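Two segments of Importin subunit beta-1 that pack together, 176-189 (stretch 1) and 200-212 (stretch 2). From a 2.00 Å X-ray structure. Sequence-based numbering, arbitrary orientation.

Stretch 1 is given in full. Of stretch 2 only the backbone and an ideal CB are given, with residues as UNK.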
ATOM      1  N   SER A 176      25.872  17.254  -7.286  1.00 39.27           N
ATOM      2  CA  SER A 176      25.326  18.449  -7.921  1.00 39.96           C
ATOM      3  C   SER A 176      24.400  19.249  -7.005  1.00 35.87           C
ATOM      4  O   SER A 176      23.899  20.305  -7.419  1.00 38.45           O
ATOM      5  CB  SER A 176      24.563  18.061  -9.194  1.00 39.57           C
ATOM      6  OG  SER A 176      25.378  17.326 -10.096  1.00 41.68           O
ATOM      7  N   SER A 177      24.184  18.792  -5.766  1.00 36.46           N
ATOM      8  CA  SER A 177      23.129  19.373  -4.935  1.00 31.16           C
ATOM      9  C   SER A 177      23.292  20.886  -4.794  1.00 39.64           C
ATOM     10  O   SER A 177      22.323  21.644  -4.956  1.00 34.65           O
ATOM     11  CB  SER A 177      23.101  18.686  -3.567  1.00 39.20           C
ATOM     12  OG  SER A 177      24.352  18.764  -2.911  1.00 39.55           O
ATOM     13  N   ASN A 178      24.514  21.351  -4.522  1.00 33.21           N
ATOM     14  CA  ASN A 178      24.722  22.789  -4.369  1.00 41.22           C
ATOM     15  C   ASN A 178      24.056  23.537  -5.520  1.00 30.64           C
ATOM     16  O   ASN A 178      23.139  24.344  -5.316  1.00 37.13           O
ATOM     17  CB  ASN A 178      26.222  23.118  -4.301  1.00 41.99           C
ATOM     18  CG  ASN A 178      26.892  22.598  -3.038  1.00 47.60           C
ATOM     19  OD1 ASN A 178      26.238  22.287  -2.046  1.00 45.80           O
ATOM     20  ND2 ASN A 178      28.219  22.529  -3.069  1.00 48.81           N
ATOM     21  N   ASN A 179      24.450  23.210  -6.755  1.00 33.06           N
ATOM     22  CA  ASN A 179      23.957  23.975  -7.897  1.00 30.46           C
ATOM     23  C   ASN A 179      22.469  23.745  -8.109  1.00 27.23           C
ATOM     24  O   ASN A 179      21.726  24.685  -8.426  1.00 34.67           O
ATOM     25  CB  ASN A 179      24.749  23.606  -9.146  1.00 35.86           C
ATOM     26  CG  ASN A 179      26.133  24.197  -9.135  1.00 48.94           C
ATOM     27  OD1 ASN A 179      26.312  25.342  -8.729  1.00 41.96           O
ATOM     28  ND2 ASN A 179      27.123  23.420  -9.564  1.00 49.96           N
ATOM     29  N   ILE A 180      22.004  22.515  -7.887  1.00 31.19           N
ATOM     30  CA  ILE A 180      20.571  22.267  -7.987  1.00 26.63           C
ATOM     31  C   ILE A 180      19.835  23.227  -7.066  1.00 30.01           C
ATOM     32  O   ILE A 180      18.936  23.963  -7.494  1.00 31.66           O
ATOM     33  CB  ILE A 180      20.259  20.793  -7.669  1.00 25.84           C
ATOM     34  CG1 ILE A 180      20.828  19.901  -8.775  1.00 31.83           C
ATOM     35  CG2 ILE A 180      18.746  20.563  -7.493  1.00 30.03           C
ATOM     36  CD1 ILE A 180      20.675  18.413  -8.516  1.00 32.85           C
ATOM     37  N   LEU A 181      20.287  23.322  -5.813  1.00 34.98           N
ATOM     38  CA  LEU A 181      19.586  24.193  -4.879  1.00 32.35           C
ATOM     39  C   LEU A 181      19.657  25.635  -5.340  1.00 32.26           C
ATOM     40  O   LEU A 181      18.643  26.350  -5.326  1.00 36.32           O
ATOM     41  CB  LEU A 181      20.145  24.029  -3.470  1.00 36.30           C
ATOM     42  CG  LEU A 181      19.592  22.814  -2.723  1.00 34.65           C
ATOM     43  CD1 LEU A 181      20.319  22.633  -1.408  1.00 47.93           C
ATOM     44  CD2 LEU A 181      18.078  22.934  -2.484  1.00 43.18           C
ATOM     45  N   ILE A 182      20.821  26.065  -5.837  1.00 37.53           N
ATOM     46  CA  ILE A 182      20.917  27.448  -6.284  1.00 35.09           C
ATOM     47  C   ILE A 182      19.897  27.688  -7.377  1.00 37.65           C
ATOM     48  O   ILE A 182      19.129  28.656  -7.338  1.00 35.30           O
ATOM     49  CB  ILE A 182      22.342  27.788  -6.754  1.00 34.65           C
ATOM     50  CG1 ILE A 182      23.317  27.730  -5.582  1.00 41.13           C
ATOM     51  CG2 ILE A 182      22.374  29.177  -7.367  1.00 35.69           C
ATOM     52  CD1 ILE A 182      24.768  27.668  -6.006  1.00 41.93           C
ATOM     53  N   ALA A 183      19.835  26.776  -8.342  1.00 28.67           N
ATOM     54  CA  ALA A 183      18.915  26.990  -9.446  1.00 35.20           C
ATOM     55  C   ALA A 183      17.476  26.970  -8.947  1.00 31.71           C
ATOM     56  O   ALA A 183      16.651  27.791  -9.367  1.00 31.30           O
ATOM     57  CB  ALA A 183      19.149  25.937 -10.532  1.00 31.07           C
ATOM     58  N   ILE A 184      17.170  26.081  -8.002  1.00 33.08           N
ATOM     59  CA  ILE A 184      15.780  25.933  -7.589  1.00 32.52           C
ATOM     60  C   ILE A 184      15.359  27.101  -6.711  1.00 32.31           C
ATOM     61  O   ILE A 184      14.334  27.748  -6.959  1.00 32.17           O
ATOM     62  CB  ILE A 184      15.568  24.581  -6.882  1.00 30.33           C
ATOM     63  CG1 ILE A 184      15.610  23.444  -7.909  1.00 26.62           C
ATOM     64  CG2 ILE A 184      14.234  24.567  -6.114  1.00 38.65           C
ATOM     65  CD1 ILE A 184      15.483  22.067  -7.315  1.00 30.76           C
ATOM     66  N   VAL A 185      16.153  27.399  -5.681  1.00 38.60           N
ATOM     67  CA  VAL A 185      15.760  28.428  -4.721  1.00 32.84           C
ATOM     68  C   VAL A 185      15.700  29.787  -5.398  1.00 36.01           C
ATOM     69  O   VAL A 185      14.886  30.639  -5.021  1.00 39.48           O
ATOM     70  CB  VAL A 185      16.717  28.415  -3.515  1.00 40.53           C
ATOM     71  CG1 VAL A 185      16.389  29.540  -2.537  1.00 48.86           C
ATOM     72  CG2 VAL A 185      16.638  27.065  -2.813  1.00 32.86           C
ATOM     73  N   GLN A 186      16.521  30.002  -6.431  1.00 36.02           N
ATOM     74  CA  GLN A 186      16.430  31.239  -7.201  1.00 33.49           C
ATOM     75  C   GLN A 186      15.021  31.451  -7.736  1.00 42.23           C
ATOM     76  O   GLN A 186      14.506  32.573  -7.725  1.00 40.54           O
ATOM     77  CB  GLN A 186      17.446  31.230  -8.347  1.00 37.25           C
ATOM     78  CG  GLN A 186      18.840  31.672  -7.923  1.00 41.20           C
ATOM     79  CD  GLN A 186      19.875  31.655  -9.042  1.00 42.72           C
ATOM     80  OE1 GLN A 186      21.037  31.997  -8.811  1.00 35.90           O
ATOM     81  NE2 GLN A 186      19.469  31.260 -10.249  1.00 40.13           N
ATOM     82  N   GLY A 187      14.369  30.382  -8.199  1.00 32.71           N
ATOM     83  CA  GLY A 187      13.004  30.524  -8.664  1.00 31.00           C
ATOM     84  C   GLY A 187      11.966  30.576  -7.561  1.00 32.14           C
ATOM     85  O   GLY A 187      10.853  31.055  -7.801  1.00 34.60           O
ATOM     86  N   ALA A 188      12.300  30.104  -6.358  1.00 32.93           N
ATOM     87  CA  ALA A 188      11.305  29.986  -5.296  1.00 30.32           C
ATOM     88  C   ALA A 188      11.163  31.247  -4.460  1.00 47.67           C
ATOM     89  O   ALA A 188      10.083  31.499  -3.918  1.00 42.01           O
ATOM     90  CB  ALA A 188      11.655  28.823  -4.363  1.00 31.72           C
ATOM     91  N   GLN A 189      12.225  32.039  -4.351  1.00 44.20           N
ATOM     92  CA  GLN A 189      12.279  33.131  -3.390  1.00 47.94           C
ATOM     93  C   GLN A 189      11.239  34.205  -3.709  1.00 48.15           C
ATOM     94  O   GLN A 189      10.716  34.301  -4.824  1.00 48.15           O
ATOM     95  CB  GLN A 189      13.680  33.742  -3.371  1.00 51.10           C
ATOM     96  CG  GLN A 189      14.087  34.384  -4.682  1.00 53.29           C
ATOM     97  CD  GLN A 189      15.544  34.794  -4.692  1.00 66.30           C
ATOM     98  OE1 GLN A 189      16.171  34.924  -3.638  1.00 69.79           O
ATOM     99  NE2 GLN A 189      16.096  34.993  -5.888  1.00 61.11           N
ATOM    100  N   UNK A 200       6.721  25.936  -9.917  1.00 35.25           N
ATOM    101  CA  UNK A 200       7.680  24.990 -10.468  1.00 35.20           C
ATOM    102  C   UNK A 200       8.898  24.849  -9.566  1.00 27.47           C
ATOM    103  O   UNK A 200       9.432  23.747  -9.397  1.00 30.54           O
ATOM    104  CB  UNK A 200       8.111  25.427 -11.870  1.00 35.20           C
ATOM    105  N   UNK A 201       9.359  25.957  -8.985  1.00 35.01           N
ATOM    106  CA  UNK A 201      10.526  25.908  -8.113  1.00 35.07           C
ATOM    107  C   UNK A 201      10.230  25.108  -6.851  1.00 35.55           C
ATOM    108  O   UNK A 201      11.020  24.251  -6.452  1.00 28.78           O
ATOM    109  CB  UNK A 201      10.979  27.323  -7.747  1.00 35.07           C
ATOM    110  N   UNK A 202       9.088  25.364  -6.211  1.00 31.72           N
ATOM    111  CA  UNK A 202       8.768  24.651  -4.979  1.00 34.17           C
ATOM    112  C   UNK A 202       8.525  23.167  -5.245  1.00 22.64           C
ATOM    113  O   UNK A 202       8.968  22.306  -4.471  1.00 31.65           O
ATOM    114  CB  UNK A 202       7.540  25.273  -4.310  1.00 34.17           C
ATOM    115  N   UNK A 203       7.839  22.845  -6.343  1.00 29.42           N
ATOM    116  CA  UNK A 203       7.639  21.444  -6.705  1.00 33.22           C
ATOM    117  C   UNK A 203       8.972  20.752  -6.982  1.00 32.27           C
ATOM    118  O   UNK A 203       9.205  19.619  -6.537  1.00 30.70           O
ATOM    119  CB  UNK A 203       6.726  21.336  -7.928  1.00 33.22           C
ATOM    120  N   UNK A 204       9.866  21.424  -7.706  1.00 31.97           N
ATOM    121  CA  UNK A 204      11.198  20.873  -7.924  1.00 32.51           C
ATOM    122  C   UNK A 204      11.944  20.689  -6.607  1.00 23.50           C
ATOM    123  O   UNK A 204      12.638  19.687  -6.411  1.00 26.48           O
ATOM    124  CB  UNK A 204      12.000  21.780  -8.860  1.00 32.51           C
ATOM    125  N   UNK A 205      11.824  21.650  -5.694  1.00 31.39           N
ATOM    126  CA  UNK A 205      12.505  21.545  -4.409  1.00 31.03           C
ATOM    127  C   UNK A 205      12.042  20.306  -3.658  1.00 28.34           C
ATOM    128  O   UNK A 205      12.859  19.524  -3.132  1.00 29.68           O
ATOM    129  CB  UNK A 205      12.261  22.798  -3.566  1.00 31.03           C
ATOM    130  N   UNK A 206      10.719  20.112  -3.603  1.00 32.82           N
ATOM    131  CA  UNK A 206      10.166  18.884  -3.050  1.00 30.70           C
ATOM    132  C   UNK A 206      10.796  17.663  -3.708  1.00 29.22           C
ATOM    133  O   UNK A 206      11.211  16.722  -3.022  1.00 34.24           O
ATOM    134  CB  UNK A 206       8.646  18.856  -3.224  1.00 30.70           C
ATOM    135  N   UNK A 207      10.889  17.669  -5.046  1.00 30.08           N
ATOM    136  CA  UNK A 207      11.507  16.538  -5.743  1.00 28.97           C
ATOM    137  C   UNK A 207      12.964  16.346  -5.342  1.00 33.25           C
ATOM    138  O   UNK A 207      13.474  15.220  -5.362  1.00 29.39           O
ATOM    139  CB  UNK A 207      11.412  16.737  -7.257  1.00 28.97           C
ATOM    140  N   UNK A 208      13.656  17.429  -4.998  1.00 30.72           N
ATOM    141  CA  UNK A 208      15.090  17.378  -4.767  1.00 28.85           C
ATOM    142  C   UNK A 208      15.457  16.954  -3.354  1.00 32.32           C
ATOM    143  O   UNK A 208      16.626  16.622  -3.112  1.00 28.24           O
ATOM    144  CB  UNK A 208      15.707  18.746  -5.064  1.00 28.85           C
ATOM    145  N   UNK A 209      14.501  16.982  -2.419  1.00 32.50           N
ATOM    146  CA  UNK A 209      14.843  16.870  -1.000  1.00 35.85           C
ATOM    147  C   UNK A 209      15.717  15.658  -0.673  1.00 37.45           C
ATOM    148  O   UNK A 209      16.592  15.738   0.198  1.00 32.73           O
ATOM    149  CB  UNK A 209      13.559  16.803  -0.170  1.00 35.85           C
ATOM    150  N   UNK A 210      15.507  14.524  -1.341  1.00 33.47           N
ATOM    151  CA  UNK A 210      16.269  13.334  -0.970  1.00 32.91           C
ATOM    152  C   UNK A 210      17.738  13.436  -1.354  1.00 40.31           C
ATOM    153  O   UNK A 210      18.542  12.611  -0.903  1.00 42.44           O
ATOM    154  CB  UNK A 210      15.654  12.096  -1.626  1.00 32.91           C
ATOM    155  N   UNK A 211      18.125  14.445  -2.134  1.00 35.69           N
ATOM    156  CA  UNK A 211      19.501  14.578  -2.604  1.00 34.84           C
ATOM    157  C   UNK A 211      20.276  15.696  -1.923  1.00 42.35           C
ATOM    158  O   UNK A 211      21.400  15.990  -2.340  1.00 50.72           O
ATOM    159  CB  UNK A 211      19.505  14.814  -4.116  1.00 34.84           C
ATOM    160  N   UNK A 212      19.730  16.311  -0.874  1.00 37.91           N
ATOM    161  CA  UNK A 212      20.358  17.483  -0.284  1.00 36.12           C
ATOM    162  C   UNK A 212      20.741  17.241   1.176  1.00 39.96           C
ATOM    163  O   UNK A 212      20.879  18.187   1.935  1.00 35.06           O
ATOM    164  CB  UNK A 212      19.422  18.689  -0.389  1.00 36.12           C
TER

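The two helices run roughly antiparallel, at 144°, with axes 7.9 Å apart at closest. No hydrogen bond links the stretches, so the contact is one of shape and apolar surface.

Position 200 points sideways, and its CB has nothing of stretch 1 within 5.5 Å. Stretch 1 sets no demand here. It is A200.

Position 201 points toward stretch 1. Its ideal CB already lies 3.4 Å from A188 N and 3.4 Å from G187 C. G187 has no side chain, which leaves the backbone open to close approach. Only a small residue suits. It is A201, whose CB also meets A188 CB at 3.8 Å.

Position 202 points sideways, with its CB 5.4 Å from A188 CB. A longer apolar chain could reach that methyl; a small one would fall short of it. L202 brings CD2 to 4.0 Å from A188 CB.

Position 203 points away, and many residues would do. It is N203.

Position 204 points toward I184, with its CB 3.8 Å from I184 CD1. A small residue fits this spacing. A204 makes that apolar contact through CB, while A204 O lies equally near, 3.8 Å from I184 CD1. It forms one wall of the hole that takes I184.

Position 205 points sideways. Its CB is 3.7 Å from I184 CG2, and L181 offers a methyl nearby. A medium or large apolar residue suits. L205 places CD1 3.6 Å from L181 CD2, and its CB packs on I184.

Positions 206 and 207 do not touch stretch 1: the first is out of reach and the second points sideways. Polar or small residues are equally possible. They are A206 and D207.

Position 208 points toward stretch 1. Its CB is 4.0 Å from I184 CD1 and 4.3 Å from I180 CG2. Alanine, serine or another small residue would suit. S208 completes the hole around I184, with A201, A204 and L205. Facing only apolar side chains across the contact, its OG donates to the backbone L205 O at 2.7 Å.

Positions 209 and 210 make no contact; the first points away and the second is out of reach. Stretch 1 sets no limit on either. They are L209 and I210.

Position 211 points toward S177, but its CB is 5.3 Å from S177 CB, so several sizes are possible. F211 sends its ring away. Its backbone makes the close contact, F211 O to S177 CB at 3.4 Å.

Position 212 points sideways. Its CB is 4.2 Å from L181 CD1 and 4.9 Å from S177 CB, favoring an apolar residue. I212 sets CG2 4.0 Å from L181 CD1.

Stretch 2 (200-212) AALNALADSLIFI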
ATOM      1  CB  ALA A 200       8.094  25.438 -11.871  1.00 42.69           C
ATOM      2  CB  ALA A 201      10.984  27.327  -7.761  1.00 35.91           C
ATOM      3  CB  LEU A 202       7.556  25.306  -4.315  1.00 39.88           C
ATOM      4  CG  LEU A 202       7.822  26.735  -3.829  1.00 34.27           C
ATOM      5  CD1 LEU A 202       6.526  27.437  -3.483  1.00 32.47           C
ATOM      6  CD2 LEU A 202       8.747  26.734  -2.630  1.00 33.77           C
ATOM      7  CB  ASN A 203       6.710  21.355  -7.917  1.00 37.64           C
ATOM      8  CG  ASN A 203       5.286  21.787  -7.598  1.00 39.83           C
ATOM      9  OD1 ASN A 203       4.840  21.706  -6.457  1.00 35.06           O
ATOM     10  ND2 ASN A 203       4.565  22.240  -8.614  1.00 42.01           N
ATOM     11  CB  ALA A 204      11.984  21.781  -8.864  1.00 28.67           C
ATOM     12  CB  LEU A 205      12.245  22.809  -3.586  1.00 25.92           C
ATOM     13  CG  LEU A 205      12.936  22.897  -2.231  1.00 30.76           C
ATOM     14  CD1 LEU A 205      14.448  22.787  -2.397  1.00 28.28           C
ATOM     15  CD2 LEU A 205      12.553  24.202  -1.520  1.00 34.44           C
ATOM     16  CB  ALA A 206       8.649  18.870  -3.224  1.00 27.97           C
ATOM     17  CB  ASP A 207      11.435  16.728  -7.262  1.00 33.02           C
ATOM     18  CG  ASP A 207      10.025  16.602  -7.808  1.00 43.77           C
ATOM     19  OD1 ASP A 207       9.198  15.898  -7.198  1.00 40.90           O
ATOM     20  OD2 ASP A 207       9.749  17.212  -8.858  1.00 32.55           O
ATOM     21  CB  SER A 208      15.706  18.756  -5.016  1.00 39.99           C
ATOM     22  OG  SER A 208      15.476  19.596  -3.897  1.00 31.98           O
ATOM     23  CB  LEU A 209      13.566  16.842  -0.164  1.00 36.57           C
ATOM     24  CG  LEU A 209      12.824  18.181  -0.168  1.00 33.61           C
ATOM     25  CD1 LEU A 209      11.562  18.080   0.638  1.00 35.08           C
ATOM     26  CD2 LEU A 209      13.684  19.329   0.353  1.00 29.28           C
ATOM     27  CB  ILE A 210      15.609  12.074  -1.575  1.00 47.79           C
ATOM     28  CG1 ILE A 210      14.255  11.843  -0.891  1.00 46.79           C
ATOM     29  CG2 ILE A 210      16.489  10.839  -1.399  1.00 62.43           C
ATOM     30  CD1 ILE A 210      13.567  10.529  -1.211  1.00 61.58           C
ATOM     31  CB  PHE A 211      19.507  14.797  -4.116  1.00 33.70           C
ATOM     32  CG  PHE A 211      18.897  13.669  -4.877  1.00 38.04           C
ATOM     33  CD1 PHE A 211      19.590  12.483  -5.050  1.00 40.56           C
ATOM     34  CD2 PHE A 211      17.625  13.782  -5.404  1.00 45.86           C
ATOM     35  CE1 PHE A 211      19.027  11.435  -5.747  1.00 49.65           C
ATOM     36  CE2 PHE A 211      17.057  12.736  -6.102  1.00 47.85           C
ATOM     37  CZ  PHE A 211      17.761  11.560  -6.272  1.00 53.40           C
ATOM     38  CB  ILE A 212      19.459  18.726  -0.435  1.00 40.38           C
ATOM     39  CG1 ILE A 212      18.200  18.623   0.433  1.00 39.55           C
ATOM     40  CG2 ILE A 212      19.046  18.908  -1.896  1.00 35.78           C
ATOM     41  CD1 ILE A 212      17.410  19.918   0.514  1.00 37.11           C
TER
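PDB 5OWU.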